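Local atomic coordinates of structural protein VP1 (Trichodysplasia spinulosa-associated polyomavirus, PDB entry 4U60), a protein that forms the pentameric jelly-roll capsomers of the viral capsid and binds sialylated glycolipid glycans such as the GM1 oligosaccharide. Residues S196-E199 with N200-Y203. Residues are numbered along the deposited sequence; the frame is centred on the assembly and turned at random.
With EDO (1,2-ethanediol), chain S.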
loop_
_atom_site.group_PDB
_atom_site.type_symbol
_atom_site.label_atom_id
_atom_site.label_comp_id
_atom_site.label_asym_id
_atom_site.label_seq_id
_atom_site.Cartn_x
_atom_site.Cartn_y
_atom_site.Cartn_z
ATOM N N SER C 196 -4.992 19.012 21.781
ATOM C CA SER C 196 -5.506 20.346 22.070
ATOM C C SER C 196 -4.398 21.287 22.508
ATOM O O SER C 196 -4.646 22.479 22.688
ATOM C CB SER C 196 -6.584 20.301 23.183
ATOM O OG SER C 196 -5.993 20.053 24.459
ATOM N N LYS C 197 -3.206 20.758 22.743
ATOM C CA LYS C 197 -2.052 21.587 23.098
ATOM C C LYS C 197 -0.962 21.322 22.066
ATOM O O LYS C 197 -1.276 21.222 20.890
ATOM C CB LYS C 197 -1.621 21.301 24.543
ATOM C CG LYS C 197 -2.711 21.619 25.568
ATOM C CD LYS C 197 -2.183 21.407 26.975
ATOM C CE LYS C 197 -3.260 21.497 28.021
ATOM N NZ LYS C 197 -3.832 22.853 28.119
ATOM N N ASN C 198 0.291 21.231 22.499
ATOM C CA ASN C 198 1.424 20.937 21.613
ATOM C C ASN C 198 1.571 21.903 20.439
ATOM O O ASN C 198 2.007 21.525 19.347
ATOM C CB ASN C 198 1.358 19.467 21.145
ATOM C CG ASN C 198 1.726 18.511 22.249
ATOM O OD1 ASN C 198 2.795 18.639 22.842
ATOM N ND2 ASN C 198 0.841 17.598 22.586
ATOM N N GLU C 199 1.284 23.161 20.694
ATOM C CA GLU C 199 1.438 24.200 19.700
ATOM C C GLU C 199 2.923 24.419 19.329
ATOM O O GLU C 199 3.227 24.880 18.242
ATOM C CB GLU C 199 0.817 25.501 20.215
ATOM C CG GLU C 199 -0.689 25.382 20.498
ATOM C CD GLU C 199 -1.096 24.929 21.919
ATOM O OE1 GLU C 199 -0.253 24.436 22.726
ATOM O OE2 GLU C 199 -2.324 25.078 22.223
ATOM N N ASN C 200 3.814 24.042 20.238
ATOM C CA ASN C 200 5.230 24.251 20.099
ATOM C C ASN C 200 6.020 22.939 19.967
ATOM O O ASN C 200 7.208 22.909 20.227
ATOM C CB ASN C 200 5.692 25.057 21.326
ATOM C CG ASN C 200 7.038 25.716 21.125
ATOM O OD1 ASN C 200 7.381 26.157 20.027
ATOM N ND2 ASN C 200 7.805 25.821 22.219
ATOM N N THR C 201 5.345 21.875 19.530
ATOM C CA THR C 201 5.946 20.566 19.240
ATOM C C THR C 201 5.348 20.034 17.952
ATOM O O THR C 201 4.180 20.262 17.664
ATOM C CB THR C 201 5.693 19.578 20.399
ATOM O OG1 THR C 201 6.428 20.036 21.555
ATOM C CG2 THR C 201 6.061 18.129 20.045
ATOM N N ARG C 202 6.129 19.311 17.179
ATOM C CA ARG C 202 5.582 18.556 16.052
ATOM C C ARG C 202 5.705 17.093 16.400
ATOM O O ARG C 202 6.760 16.650 16.846
ATOM C CB ARG C 202 6.374 18.834 14.782
ATOM C CG ARG C 202 6.596 20.301 14.488
ATOM C CD ARG C 202 5.295 21.087 14.344
ATOM N NE ARG C 202 5.644 22.455 14.014
ATOM C CZ ARG C 202 5.506 23.513 14.806
ATOM N NH1 ARG C 202 4.885 23.453 15.993
ATOM N NH2 ARG C 202 5.971 24.658 14.376
ATOM N N TYR C 203 4.642 16.328 16.200
ATOM C CA TYR C 203 4.714 14.877 16.433
ATOM C C TYR C 203 4.094 14.096 15.273
ATOM O O TYR C 203 3.227 14.598 14.555
ATOM C CB TYR C 203 4.068 14.449 17.775
ATOM C CG TYR C 203 2.611 14.814 17.939
ATOM C CD1 TYR C 203 1.595 14.015 17.406
ATOM C CD2 TYR C 203 2.241 15.952 18.649
ATOM C CE1 TYR C 203 0.255 14.360 17.568
ATOM C CE2 TYR C 203 0.916 16.304 18.824
ATOM C CZ TYR C 203 -0.072 15.516 18.279
ATOM O OH TYR C 203 -1.387 15.860 18.434
HETATM C C1 EDO S . 5.850 26.858 17.044
HETATM O O1 EDO S . 4.984 26.783 15.905
HETATM C C2 EDO S . 6.023 28.308 17.508
HETATM O O2 EDO S . 5.941 28.406 18.944
HETATM O O HOH W 1 4.750 20.435 23.607
HETATM O O HOH W 2 2.274 22.156 16.533
#
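Asn198 and Thr201 close a type I beta turn, in which Thr201 N gives a weak hydrogen bond of 3.4 Å to Asn198 O at the point where the loop after strand 191-193 enters strand 201-208 of the VP1 jelly roll. The turn is a worked example of how a loop end is tied to the strand it starts, here mostly through its backbone carbonyls. Asn198 and Thr201 run side by side, and water 1 bridges the Asn198 side-chain carbonyl oxygen OD1, to which it donates at 2.8 Å, and the Thr201 hydroxyl OG1, 2.7 Å away. The other end of the Asn198 amide is spoken for as well, since ND2 bonds to the carbonyl of Asp194. Asn198 CB meets the edge of the Tyr203 ring in its plane, 3.9 Å from CE2. With CG beside the backbone N (chi1 -73°), the Asn198 amide is carried across the ring at about a right angle, the two planes 76° apart. The Tyr203 hydroxyl is hydrogen-bonded to Glu98 OE2 of a neighbouring subunit, and Asn198 itself packs on Asn221 of that subunit, which places the loop at an interface of the pentamer. On the other flank the Arg202 chain, bent at chi2 (-59°), doubles back along the turn. Its NH1 makes a weak, rather bent bond to Glu199 O and a second weak one to water 2, which itself donates to Asn198 O. NE is held by Leu227 O, which helps fix the guanidinium's orientation. A molecule of 1,2-ethanediol, probably from the crystallisation liquor, spans the end of this arrangement: its O2 donates to Asn200 OD1, an atom that also accepts from Leu236 N, and its O1 lies at the guanidinium edge, taking a hydrogen bond of 2.8 Å from Arg202 NH2.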